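Glucose-1-phosphate uridylyltransferase (Sphingomonas elodea, PDB 2UX8) probably catalyses the formation of UDP-glucose and diphosphate from UTP and alpha-D-glucose 1-phosphate, the sugar phosphate to which it is bound here. Local coordinates at residues L40-R45 with Q272-V277; D142-Q147 with I213-L218; P148-Q153 with V255-T260; G162-C167 with I217-V222. All blocks are in the same frame, centred on the assembly; numbering follows the deposited sequence.

Contact 1: residues L40-R45 with Q272-V277; sequences LPVVDR and QANLAV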
loop_
_atom_site.group_PDB
_atom_site.type_symbol
_atom_site.label_atom_id
_atom_site.label_comp_id
_atom_site.label_asym_id
_atom_site.label_seq_id
_atom_site.Cartn_x
_atom_site.Cartn_y
_atom_site.Cartn_z
ATOM N N LEU C 40 15.667 -1.389 -7.385
ATOM C CA LEU C 40 17.039 -1.380 -6.890
ATOM C C LEU C 40 17.748 -0.245 -7.604
ATOM O O LEU C 40 17.569 -0.037 -8.806
ATOM C CB LEU C 40 17.752 -2.708 -7.154
ATOM C CG LEU C 40 17.227 -3.911 -6.362
ATOM C CD1 LEU C 40 18.201 -5.067 -6.484
ATOM C CD2 LEU C 40 17.068 -3.539 -4.906
ATOM N N PRO C 41 18.551 0.516 -6.866
ATOM C CA PRO C 41 19.272 1.653 -7.448
ATOM C C PRO C 41 20.621 1.393 -8.076
ATOM O O PRO C 41 21.409 0.600 -7.559
ATOM C CB PRO C 41 19.411 2.602 -6.269
ATOM C CG PRO C 41 19.650 1.628 -5.123
ATOM C CD PRO C 41 18.675 0.492 -5.397
ATOM N N VAL C 42 20.883 2.050 -9.202
ATOM C CA VAL C 42 22.196 1.915 -9.757
ATOM C C VAL C 42 23.074 2.985 -9.133
ATOM O O VAL C 42 24.206 2.799 -9.089
ATOM C CB VAL C 42 22.275 1.976 -11.284
ATOM C CG1 VAL C 42 23.721 2.183 -11.708
ATOM C CG2 VAL C 42 21.813 0.649 -11.864
ATOM N N VAL C 43 22.646 4.119 -8.658
ATOM C CA VAL C 43 23.638 4.944 -7.965
ATOM C C VAL C 43 22.682 5.748 -7.153
ATOM O O VAL C 43 22.699 5.762 -5.933
ATOM C CB VAL C 43 24.447 5.881 -8.901
ATOM C CG1 VAL C 43 25.104 6.956 -8.078
ATOM C CG2 VAL C 43 25.534 5.106 -9.637
ATOM N N ASP C 44 21.789 6.388 -7.873
ATOM C CA ASP C 44 20.789 7.185 -7.225
ATOM C C ASP C 44 19.465 7.135 -7.944
ATOM O O ASP C 44 18.555 7.886 -7.616
ATOM C CB ASP C 44 21.264 8.627 -7.061
ATOM C CG ASP C 44 21.811 9.204 -8.329
ATOM O OD1 ASP C 44 21.919 8.458 -9.303
ATOM O OD2 ASP C 44 22.140 10.400 -8.357
ATOM N N ARG C 45 19.361 6.257 -8.936
ATOM C CA ARG C 45 18.108 6.088 -9.652
ATOM C C ARG C 45 17.790 4.606 -9.735
ATOM O O ARG C 45 18.689 3.773 -9.847
ATOM C CB ARG C 45 18.168 6.641 -11.085
ATOM C CG ARG C 45 19.315 7.562 -11.381
ATOM C CD ARG C 45 19.142 8.208 -12.735
ATOM N NE ARG C 45 18.414 9.465 -12.647
ATOM C CZ ARG C 45 17.500 9.850 -13.525
ATOM N NH1 ARG C 45 17.209 9.069 -14.539
ATOM N NH2 ARG C 45 16.886 11.014 -13.409
ATOM N N GLN C 272 28.802 -4.192 -10.645
ATOM C CA GLN C 272 29.635 -3.630 -11.689
ATOM C C GLN C 272 28.981 -2.394 -12.282
ATOM O O GLN C 272 29.653 -1.401 -12.533
ATOM C CB GLN C 272 29.907 -4.679 -12.764
ATOM C CG GLN C 272 30.942 -5.693 -12.342
ATOM C CD GLN C 272 30.953 -6.911 -13.230
ATOM O OE1 GLN C 272 30.641 -6.828 -14.414
ATOM N NE2 GLN C 272 31.325 -8.055 -12.667
ATOM N N ALA C 273 27.672 -2.445 -12.492
ATOM C CA ALA C 273 26.970 -1.291 -13.044
ATOM C C ALA C 273 27.119 -0.080 -12.127
ATOM O O ALA C 273 27.414 1.025 -12.595
ATOM C CB ALA C 273 25.495 -1.606 -13.246
ATOM N N ASN C 274 26.915 -0.292 -10.826
ATOM C CA ASN C 274 27.029 0.770 -9.828
ATOM C C ASN C 274 28.402 1.419 -9.874
ATOM O O ASN C 274 28.537 2.637 -9.785
ATOM C CB ASN C 274 26.801 0.199 -8.427
ATOM C CG ASN C 274 25.349 0.258 -7.997
ATOM O OD1 ASN C 274 24.900 1.269 -7.461
ATOM N ND2 ASN C 274 24.603 -0.825 -8.235
ATOM N N LEU C 275 29.424 0.593 -10.002
ATOM C CA LEU C 275 30.784 1.082 -10.049
ATOM C C LEU C 275 31.036 1.913 -11.307
ATOM O O LEU C 275 31.615 3.007 -11.253
ATOM C CB LEU C 275 31.743 -0.102 -10.005
ATOM C CG LEU C 275 33.211 0.238 -10.191
ATOM C CD1 LEU C 275 33.621 1.286 -9.171
ATOM C CD2 LEU C 275 34.031 -1.028 -10.050
ATOM N N ALA C 276 30.597 1.374 -12.440
ATOM C CA ALA C 276 30.768 2.031 -13.722
ATOM C C ALA C 276 30.155 3.414 -13.721
ATOM O O ALA C 276 30.795 4.386 -14.099
ATOM C CB ALA C 276 30.142 1.191 -14.826
ATOM N N VAL C 277 28.903 3.501 -13.299
ATOM C CA VAL C 277 28.210 4.781 -13.269
ATOM C C VAL C 277 28.842 5.745 -12.276
ATOM O O VAL C 277 28.958 6.928 -12.552
ATOM C CB VAL C 277 26.711 4.580 -12.935
ATOM C CG1 VAL C 277 25.981 5.919 -12.895
ATOM C CG2 VAL C 277 26.083 3.667 -13.975
#
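Val42 and Val43, neighbours in a loop, both close on Val277 of helix 267-279, and each takes a different methyl of it. Val42 CG1 meets Val277 CG2 at 3.6 Å, with the two side chains crossing at about a right angle. Val43 CG2 lies 3.4 Å from Val277 CG1 and is almost as near to the branch point at CB. The two loop residues hold CG1 anti to the backbone N (chi1 165° in Val42), yet they use opposite branches: Val42 offers CG1, Val43 the methyl that stands anti to its carbonyl carbon. One helical turn back, Ala273 continues the apolar surface, its CB 4.5 Å from Val42 CG1. Asn274 brings its backbone to the loop, the CA-H pointing at Val42 O over 3.6 Å. Its amide is modelled too close to that same oxygen, which makes the placing of OD1 doubtful, while ND2 is hydrogen-bonded to Phe270 O within the helix. In the GT-A nucleotidyltransferase fold this loop finishes the long connection from strand 16-21 to helix 47-57, so the contact ties the first beta-alpha unit to a helix near the end of the chain. Within the loop, a hydrogen bond of 2.9 Å from Val42 N to Arg45 O draws the two ends of this part together. Further out, Tyr50 and Phe143 both pack against Val42 and Val277, and Asp44 forms a salt bridge with Arg281. Pro41 packs on Pro41 of the second subunit, and Leu275 on Phe291 of that subunit.

Contact 2: residues D142-Q147 with I213-L218; sequences DFMFGQ and IGRYIL. With G1P (1-O-phosphono-alpha-D-glucopyranose), chain K.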
loop_
_atom_site.group_PDB
_atom_site.type_symbol
_atom_site.label_atom_id
_atom_site.label_comp_id
_atom_site.label_asym_id
_atom_site.label_seq_id
_atom_site.Cartn_x
_atom_site.Cartn_y
_atom_site.Cartn_z
ATOM N N ASP C 142 18.252 -5.276 -17.726
ATOM C CA ASP C 142 19.324 -5.074 -18.688
ATOM C C ASP C 142 19.656 -3.582 -18.696
ATOM O O ASP C 142 19.034 -2.778 -19.400
ATOM C CB ASP C 142 18.901 -5.568 -20.076
ATOM C CG ASP C 142 19.139 -7.059 -20.252
ATOM O OD1 ASP C 142 18.482 -7.691 -21.102
ATOM O OD2 ASP C 142 20.001 -7.603 -19.534
ATOM N N PHE C 143 20.628 -3.229 -17.861
ATOM C CA PHE C 143 21.078 -1.859 -17.715
ATOM C C PHE C 143 21.957 -1.534 -18.930
ATOM O O PHE C 143 23.040 -2.104 -19.112
ATOM C CB PHE C 143 21.854 -1.735 -16.398
ATOM C CG PHE C 143 22.275 -0.342 -16.073
ATOM C CD1 PHE C 143 21.346 0.605 -15.676
ATOM C CD2 PHE C 143 23.601 0.050 -16.243
ATOM C CE1 PHE C 143 21.731 1.928 -15.462
ATOM C CE2 PHE C 143 23.991 1.369 -16.032
ATOM C CZ PHE C 143 23.055 2.308 -15.644
ATOM N N MET C 144 21.466 -0.639 -19.779
ATOM C CA MET C 144 22.184 -0.258 -20.985
ATOM C C MET C 144 22.885 1.084 -20.806
ATOM O O MET C 144 22.262 2.144 -20.848
ATOM C CB MET C 144 21.217 -0.200 -22.173
ATOM C CG MET C 144 20.404 -1.471 -22.354
ATOM S SD MET C 144 21.431 -2.938 -22.599
ATOM C CE MET C 144 21.418 -3.040 -24.398
ATOM N N PHE C 145 24.195 1.021 -20.631
ATOM C CA PHE C 145 24.994 2.214 -20.417
ATOM C C PHE C 145 25.642 2.745 -21.701
ATOM O O PHE C 145 26.444 2.055 -22.333
ATOM C CB PHE C 145 26.074 1.902 -19.376
ATOM C CG PHE C 145 26.681 3.113 -18.756
ATOM C CD1 PHE C 145 25.895 4.216 -18.449
ATOM C CD2 PHE C 145 28.027 3.136 -18.427
ATOM C CE1 PHE C 145 26.440 5.317 -17.823
ATOM C CE2 PHE C 145 28.587 4.235 -17.797
ATOM C CZ PHE C 145 27.791 5.329 -17.495
ATOM N N GLY C 146 25.295 3.972 -22.077
ATOM C CA GLY C 146 25.866 4.563 -23.274
ATOM C C GLY C 146 25.034 5.706 -23.818
ATOM O O GLY C 146 23.902 5.906 -23.384
ATOM N N GLN C 147 25.596 6.483 -24.741
ATOM C CA GLN C 147 24.855 7.588 -25.344
ATOM C C GLN C 147 24.968 7.444 -26.845
ATOM O O GLN C 147 26.059 7.264 -27.363
ATOM C CB GLN C 147 25.417 8.957 -24.958
ATOM C CG GLN C 147 26.369 9.003 -23.783
ATOM C CD GLN C 147 26.591 10.431 -23.289
ATOM O OE1 GLN C 147 26.882 11.340 -24.075
ATOM N NE2 GLN C 147 26.453 10.633 -21.981
ATOM N N ILE C 213 18.693 -9.390 -26.436
ATOM C CA ILE C 213 18.802 -8.624 -25.203
ATOM C C ILE C 213 17.462 -7.936 -24.963
ATOM O O ILE C 213 16.710 -7.708 -25.902
ATOM C CB ILE C 213 19.946 -7.581 -25.285
ATOM C CG1 ILE C 213 21.285 -8.299 -25.488
ATOM C CG2 ILE C 213 19.986 -6.737 -24.016
ATOM C CD1 ILE C 213 21.554 -9.404 -24.500
ATOM N N GLY C 214 17.172 -7.611 -23.710
ATOM C CA GLY C 214 15.904 -6.994 -23.348
ATOM C C GLY C 214 15.482 -5.643 -23.897
ATOM O O GLY C 214 15.024 -4.775 -23.150
ATOM N N ARG C 215 15.619 -5.459 -25.201
ATOM C CA ARG C 215 15.225 -4.217 -25.869
ATOM C C ARG C 215 14.556 -4.627 -27.189
ATOM O O ARG C 215 15.197 -5.241 -28.043
ATOM C CB ARG C 215 16.461 -3.340 -26.121
ATOM C CG ARG C 215 16.515 -2.028 -25.322
ATOM C CD ARG C 215 16.211 -2.238 -23.851
ATOM N NE ARG C 215 16.720 -1.181 -22.987
ATOM C CZ ARG C 215 16.905 -1.350 -21.679
ATOM N NH1 ARG C 215 16.612 -2.515 -21.134
ATOM N NH2 ARG C 215 17.416 -0.385 -20.919
ATOM N N TYR C 216 13.267 -4.314 -27.340
ATOM C CA TYR C 216 12.525 -4.679 -28.546
ATOM C C TYR C 216 11.673 -3.553 -29.125
ATOM O O TYR C 216 11.243 -2.632 -28.422
ATOM C CB TYR C 216 11.550 -5.838 -28.283
ATOM C CG TYR C 216 12.064 -7.047 -27.522
ATOM C CD1 TYR C 216 12.487 -6.946 -26.194
ATOM C CD2 TYR C 216 12.039 -8.314 -28.104
ATOM C CE1 TYR C 216 12.866 -8.077 -25.471
ATOM C CE2 TYR C 216 12.416 -9.445 -27.388
ATOM C CZ TYR C 216 12.824 -9.321 -26.078
ATOM O OH TYR C 216 13.173 -10.450 -25.382
ATOM N N ILE C 217 11.425 -3.656 -30.426
ATOM C CA ILE C 217 10.550 -2.749 -31.153
ATOM C C ILE C 217 9.780 -3.720 -32.023
ATOM O O ILE C 217 10.333 -4.298 -32.948
ATOM C CB ILE C 217 11.298 -1.785 -32.051
ATOM C CG1 ILE C 217 11.981 -0.723 -31.199
ATOM C CG2 ILE C 217 10.323 -1.146 -33.034
ATOM C CD1 ILE C 217 12.595 0.415 -31.990
ATOM N N LEU C 218 8.507 -3.913 -31.717
ATOM C CA LEU C 218 7.698 -4.872 -32.447
ATOM C C LEU C 218 6.489 -4.305 -33.162
ATOM O O LEU C 218 5.954 -3.270 -32.785
ATOM C CB LEU C 218 7.240 -5.957 -31.483
ATOM C CG LEU C 218 8.428 -6.633 -30.828
ATOM C CD1 LEU C 218 7.962 -7.338 -29.592
ATOM C CD2 LEU C 218 9.103 -7.596 -31.818
HETATM C C1 G1P K . 14.036 -13.143 -22.213
HETATM C C2 G1P K . 13.837 -13.678 -23.645
HETATM C C3 G1P K . 15.184 -14.213 -24.161
HETATM C C4 G1P K . 16.176 -13.054 -24.172
HETATM C C5 G1P K . 16.317 -12.527 -22.726
HETATM C C6 G1P K . 17.297 -11.344 -22.715
HETATM O O1 G1P K . 14.440 -14.234 -21.356
HETATM O O2 G1P K . 12.875 -14.730 -23.619
HETATM O O3 G1P K . 15.026 -14.709 -25.483
HETATM O O4 G1P K . 17.437 -13.523 -24.648
HETATM O O5 G1P K . 15.027 -12.065 -22.232
HETATM O O6 G1P K . 17.444 -10.827 -21.390
HETATM P P G1P K . 14.472 -13.754 -19.805
HETATM O O1P G1P K . 13.147 -13.229 -19.390
HETATM O O2P G1P K . 14.888 -14.996 -18.884
HETATM O O3P G1P K . 15.580 -12.600 -19.608
#
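Asp142 reaches Gly214 through OD1, which accepts the backbone N-H of that glycine at 2.9 Å with an angle of 152° at the hydrogen. The donor comes to the anti side of the oxygen, 18° out of the carboxylate plane. Gly214 is the centre of an inverse gamma turn, where the chain turns a corner. Close by, Met144 CG sits 3.5 Å from Arg215 NH2, over one face of the guanidinium, as the two side chains slide past each other in opposite directions; the charge of Arg215 is met by a salt bridge to Glu54. Packing is looser beyond this: Met144 CE comes no nearer to Ile213 CG2 than 4.0 Å, and on the ligand side the O6 hydroxyl of glucose 1-phosphate gives Asp142 OD1 a weak hydrogen bond of 3.3 Å. An alanine in place of Asp142 would probably cost Gly214 N this acceptor, the sugar O6 this weak bond, and Arg261 its salt-bridge partner. Tyr216 borders the sugar too, its OH 3.7 Å from C2. Strand 142-145 pairs with strand 260-263 in a small sheet of its own, strand 215-218 belongs to the large mixed sheet, and Cys150 of helix 150-161 touches both Met144 and Arg215.

Contact 3: residues P148-Q153 with V255-T260; sequences PGCLKQ and VTFQGT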
loop_
_atom_site.group_PDB
_atom_site.type_symbol
_atom_site.label_atom_id
_atom_site.label_comp_id
_atom_site.label_asym_id
_atom_site.label_seq_id
_atom_site.Cartn_x
_atom_site.Cartn_y
_atom_site.Cartn_z
ATOM N N PRO C 148 23.837 7.494 -27.563
ATOM C CA PRO C 148 22.497 7.668 -27.001
ATOM C C PRO C 148 22.095 6.394 -26.288
ATOM O O PRO C 148 22.840 5.419 -26.286
ATOM C CB PRO C 148 21.628 7.899 -28.235
ATOM C CG PRO C 148 22.571 8.439 -29.238
ATOM C CD PRO C 148 23.787 7.578 -29.028
ATOM N N GLY C 149 20.910 6.405 -25.691
ATOM C CA GLY C 149 20.430 5.227 -25.003
ATOM C C GLY C 149 20.110 4.165 -26.027
ATOM O O GLY C 149 19.830 4.470 -27.183
ATOM N N CYS C 150 20.156 2.912 -25.608
ATOM C CA CYS C 150 19.866 1.805 -26.493
ATOM C C CYS C 150 18.595 1.974 -27.325
ATOM O O CYS C 150 18.607 1.762 -28.536
ATOM C CB CYS C 150 19.779 0.523 -25.684
ATOM S SG CYS C 150 19.814 -0.966 -26.681
ATOM N N LEU C 151 17.498 2.367 -26.697
ATOM C CA LEU C 151 16.256 2.515 -27.448
ATOM C C LEU C 151 16.336 3.584 -28.531
ATOM O O LEU C 151 15.760 3.421 -29.611
ATOM C CB LEU C 151 15.098 2.801 -26.491
ATOM C CG LEU C 151 13.805 1.991 -26.667
ATOM C CD1 LEU C 151 12.774 2.808 -27.422
ATOM C CD2 LEU C 151 14.100 0.661 -27.359
ATOM N N LYS C 152 17.044 4.674 -28.251
ATOM C CA LYS C 152 17.184 5.735 -29.238
ATOM C C LYS C 152 17.986 5.221 -30.433
ATOM O O LYS C 152 17.606 5.448 -31.575
ATOM C CB LYS C 152 17.871 6.965 -28.638
ATOM C CG LYS C 152 18.038 8.105 -29.640
ATOM C CD LYS C 152 16.682 8.544 -30.188
ATOM C CE LYS C 152 16.794 9.308 -31.502
ATOM N NZ LYS C 152 17.615 10.533 -31.387
ATOM N N GLN C 153 19.087 4.522 -30.175
ATOM C CA GLN C 153 19.887 3.972 -31.261
ATOM C C GLN C 153 19.014 3.049 -32.093
ATOM O O GLN C 153 19.083 3.045 -33.322
ATOM C CB GLN C 153 21.077 3.188 -30.713
ATOM C CG GLN C 153 22.007 4.027 -29.859
ATOM C CD GLN C 153 23.267 3.296 -29.442
ATOM O OE1 GLN C 153 23.984 3.744 -28.554
ATOM N NE2 GLN C 153 23.546 2.173 -30.084
ATOM N N VAL C 255 20.077 -5.315 -33.541
ATOM C CA VAL C 255 20.844 -4.089 -33.413
ATOM C C VAL C 255 21.911 -4.242 -32.337
ATOM O O VAL C 255 21.628 -4.712 -31.239
ATOM C CB VAL C 255 19.935 -2.914 -33.038
ATOM C CG1 VAL C 255 20.735 -1.636 -33.013
ATOM C CG2 VAL C 255 18.783 -2.812 -34.027
ATOM N N THR C 256 23.145 -3.869 -32.655
ATOM C CA THR C 256 24.204 -3.959 -31.669
ATOM C C THR C 256 24.338 -2.580 -31.032
ATOM O O THR C 256 24.397 -1.558 -31.717
ATOM C CB THR C 256 25.533 -4.427 -32.297
ATOM O OG1 THR C 256 25.851 -3.601 -33.416
ATOM C CG2 THR C 256 25.415 -5.866 -32.764
ATOM N N PHE C 257 24.355 -2.576 -29.709
ATOM C CA PHE C 257 24.418 -1.361 -28.922
ATOM C C PHE C 257 25.790 -0.706 -28.827
ATOM O O PHE C 257 26.786 -1.365 -28.544
ATOM C CB PHE C 257 23.877 -1.672 -27.520
ATOM C CG PHE C 257 23.895 -0.506 -26.584
ATOM C CD1 PHE C 257 23.330 0.714 -26.956
ATOM C CD2 PHE C 257 24.444 -0.637 -25.313
ATOM C CE1 PHE C 257 23.308 1.793 -26.070
ATOM C CE2 PHE C 257 24.434 0.423 -24.415
ATOM C CZ PHE C 257 23.862 1.647 -24.790
ATOM N N GLN C 258 25.819 0.603 -29.062
ATOM C CA GLN C 258 27.044 1.388 -28.983
ATOM C C GLN C 258 27.193 1.802 -27.525
ATOM O O GLN C 258 26.910 2.946 -27.148
ATOM C CB GLN C 258 26.915 2.630 -29.848
ATOM C CG GLN C 258 26.292 2.345 -31.182
ATOM C CD GLN C 258 27.306 1.967 -32.221
ATOM O OE1 GLN C 258 27.603 2.759 -33.111
ATOM N NE2 GLN C 258 27.855 0.760 -32.118
ATOM N N GLY C 259 27.620 0.853 -26.705
ATOM C CA GLY C 259 27.798 1.110 -25.290
ATOM C C GLY C 259 27.933 -0.239 -24.628
ATOM O O GLY C 259 28.056 -1.248 -25.320
ATOM N N THR C 260 27.932 -0.279 -23.302
ATOM C CA THR C 260 28.034 -1.559 -22.628
ATOM C C THR C 260 26.783 -1.866 -21.816
ATOM O O THR C 260 26.127 -0.979 -21.251
ATOM C CB THR C 260 29.276 -1.632 -21.731
ATOM O OG1 THR C 260 29.343 -0.464 -20.914
ATOM C CG2 THR C 260 30.531 -1.730 -22.576
#
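Cys150, at the start of helix 150-161, sets both its carbon and its sulfur against the ring of Phe257. CB makes a CH-pi contact, 4.1 Å from the ring centroid and 27° off the normal, while SG, 4.5 Å from the same centroid, approaches obliquely in a sulfur-aromatic contact. The thiol gets there with SG anti to its backbone N (chi1 -166°). Pro148, which follows a cis peptide bond, brings its O to the edge of the ring, 3.7 Å from Phe257 CE1. One turn along the helix, the extended side chain of Gln153 crosses Phe257 at about a right angle, and its CD lies 3.6 Å from Phe257 CD1. The amide is probably turned over in the model, so its polar pairing with the main chain of Gln258, the centre of an inverse gamma turn, stays unsettled. Gly149 holds the N-cap position, and its O takes the N-H of Gln153 at 3.1 Å. This corner is partly buried. Glu54 and Glu57 of helix 47-57 accept the backbone N-H groups of Leu151 and Gly149, Phe257 also packs on Met144 of strand 142-145 and Cys167 of strand 164-170, and Val255 lies in strand 252-256, which runs parallel beside 164-170.

Contact 4: residues G162-C167 with I217-V222; sequences GGNLIC and ILQPEV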
loop_
_atom_site.group_PDB
_atom_site.type_symbol
_atom_site.label_atom_id
_atom_site.label_comp_id
_atom_site.label_asym_id
_atom_site.label_seq_id
_atom_site.Cartn_x
_atom_site.Cartn_y
_atom_site.Cartn_z
ATOM N N GLY C 162 12.357 -0.058 -40.585
ATOM C CA GLY C 162 11.036 -0.454 -40.114
ATOM C C GLY C 162 10.975 -1.885 -39.638
ATOM O O GLY C 162 12.008 -2.460 -39.307
ATOM N N GLY C 163 9.779 -2.465 -39.598
ATOM C CA GLY C 163 9.645 -3.847 -39.159
ATOM C C GLY C 163 9.925 -4.083 -37.680
ATOM O O GLY C 163 9.575 -3.261 -36.842
ATOM N N ASN C 164 10.568 -5.205 -37.366
ATOM C CA ASN C 164 10.878 -5.552 -35.988
ATOM C C ASN C 164 12.375 -5.509 -35.713
ATOM O O ASN C 164 13.181 -5.906 -36.552
ATOM C CB ASN C 164 10.333 -6.947 -35.671
ATOM C CG ASN C 164 8.913 -7.147 -36.175
ATOM O OD1 ASN C 164 8.700 -7.610 -37.298
ATOM N ND2 ASN C 164 7.933 -6.783 -35.354
ATOM N N LEU C 165 12.744 -5.016 -34.537
ATOM C CA LEU C 165 14.141 -4.931 -34.155
ATOM C C LEU C 165 14.336 -5.398 -32.719
ATOM O O LEU C 165 13.431 -5.301 -31.884
ATOM C CB LEU C 165 14.660 -3.496 -34.280
ATOM C CG LEU C 165 14.703 -2.789 -35.636
ATOM C CD1 LEU C 165 13.386 -2.090 -35.878
ATOM C CD2 LEU C 165 15.818 -1.756 -35.647
ATOM N N ILE C 166 15.531 -5.906 -32.444
ATOM C CA ILE C 166 15.885 -6.372 -31.114
ATOM C C ILE C 166 17.357 -6.088 -30.896
ATOM O O ILE C 166 18.128 -6.035 -31.845
ATOM C CB ILE C 166 15.649 -7.886 -30.959
ATOM C CG1 ILE C 166 16.322 -8.630 -32.112
ATOM C CG2 ILE C 166 14.154 -8.184 -30.909
ATOM C CD1 ILE C 166 16.283 -10.132 -31.985
ATOM N N CYS C 167 17.746 -5.888 -29.648
ATOM C CA CYS C 167 19.142 -5.634 -29.344
ATOM C C CYS C 167 19.872 -6.973 -29.362
ATOM O O CYS C 167 19.412 -7.954 -28.773
ATOM C CB CYS C 167 19.279 -4.985 -27.973
ATOM S SG CYS C 167 20.943 -4.449 -27.629
ATOM N N ILE C 217 11.425 -3.656 -30.426
ATOM C CA ILE C 217 10.550 -2.749 -31.153
ATOM C C ILE C 217 9.780 -3.720 -32.023
ATOM O O ILE C 217 10.333 -4.298 -32.948
ATOM C CB ILE C 217 11.298 -1.785 -32.051
ATOM C CG1 ILE C 217 11.981 -0.723 -31.199
ATOM C CG2 ILE C 217 10.323 -1.146 -33.034
ATOM C CD1 ILE C 217 12.595 0.415 -31.990
ATOM N N LEU C 218 8.507 -3.913 -31.717
ATOM C CA LEU C 218 7.698 -4.872 -32.447
ATOM C C LEU C 218 6.489 -4.305 -33.162
ATOM O O LEU C 218 5.954 -3.270 -32.785
ATOM C CB LEU C 218 7.240 -5.957 -31.483
ATOM C CG LEU C 218 8.428 -6.633 -30.828
ATOM C CD1 LEU C 218 7.962 -7.338 -29.592
ATOM C CD2 LEU C 218 9.103 -7.596 -31.818
ATOM N N GLN C 219 6.056 -5.011 -34.199
ATOM C CA GLN C 219 4.890 -4.600 -34.967
ATOM C C GLN C 219 3.661 -5.234 -34.349
ATOM O O GLN C 219 3.726 -6.333 -33.789
ATOM C CB GLN C 219 5.037 -5.023 -36.432
ATOM C CG GLN C 219 6.170 -4.301 -37.137
ATOM C CD GLN C 219 5.968 -2.801 -37.139
ATOM O OE1 GLN C 219 6.892 -2.035 -36.888
ATOM N NE2 GLN C 219 4.754 -2.375 -37.429
ATOM N N PRO C 220 2.520 -4.547 -34.446
ATOM C CA PRO C 220 1.249 -5.019 -33.893
ATOM C C PRO C 220 0.858 -6.454 -34.241
ATOM O O PRO C 220 0.091 -7.079 -33.505
ATOM C CB PRO C 220 0.242 -3.979 -34.396
ATOM C CG PRO C 220 0.882 -3.449 -35.648
ATOM C CD PRO C 220 2.321 -3.317 -35.230
ATOM N N GLU C 221 1.391 -6.989 -35.338
ATOM C CA GLU C 221 1.052 -8.356 -35.719
ATOM C C GLU C 221 1.556 -9.328 -34.659
ATOM O O GLU C 221 1.026 -10.431 -34.514
ATOM C CB GLU C 221 1.649 -8.728 -37.081
ATOM C CG GLU C 221 2.320 -7.597 -37.862
ATOM C CD GLU C 221 1.376 -6.457 -38.250
ATOM O OE1 GLU C 221 0.170 -6.718 -38.476
ATOM O OE2 GLU C 221 1.851 -5.299 -38.350
ATOM N N VAL C 222 2.574 -8.918 -33.910
ATOM C CA VAL C 222 3.119 -9.783 -32.868
ATOM C C VAL C 222 2.133 -9.932 -31.716
ATOM O O VAL C 222 2.049 -10.996 -31.103
ATOM C CB VAL C 222 4.454 -9.249 -32.323
ATOM C CG1 VAL C 222 5.044 -10.261 -31.341
ATOM C CG2 VAL C 222 5.420 -8.985 -33.478
#
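Leu165 and Ile217 form an antiparallel hydrogen-bonded pair, joining strands 164-170 and 215-218 within the large mixed sheet of the GT-A nucleotidyltransferase fold. Leu165 N gives its hydrogen to Ile217 O, and Ile217 N to Leu165 O, both at 3.0 Å. Both side chains lie on the same face of the sheet, Leu165 CD1 loosely against Ile217 CG2 at 4.3 Å, and helix 150-161 packs on Leu165 through Met154, Ala157 and Tyr158. Beyond the strand end, Gln219 turns back on the other segment. Its CB faces the amide of Asn164. CG touches that amide as well and comes 3.6 Å from Gly163 O. A bend at chi2 (-60°) then puts CD back beside the same carbonyl, also at 3.6 Å from Gly163 O. The amide tip ends next to this oxygen, and because both amides, of Gln219 and Asn164, are probably turned over in the model, their bonding is left open. An alanine at Gln219 would probably open a gap over the Gly163 carbonyl and rob the Asn164 amide of part of its packing. Val222 N bonds to Gln219 O at 2.8 Å as the chain enters helix 221-228. Beside the strand pair, Asn164 CA sends its hydrogen toward Ile217 O, 3.3 Å away.

Overall arrangement
Contacts 2, 3 and 4 touch one another, and each reaches the large sheet, whereas contact 1 lies to one side, its centre about 30 Å from that of contact 4. Contact 2 bridges them: Phe143 CZ packs on Val277 CG2 of contact 1 at 3.7 Å, and Met144 CE approaches Cys150 SG of contact 3 at 3.5 Å. Contacts 2 and 4 share Ile217 and Leu218, and contacts 3 and 4 meet where Val255 N lies 2.7 Å from Ile166 O, a probable hydrogen bond. Contact 2 borders the sugar phosphate, giving it one weak bond through Asp142; Glu199, Val212 and Gly180 also hydrogen-bond to it. The side chain of Cys150 is about 11 Å from the bound G1P. That of Leu218 is about 10 Å from the bound G1P.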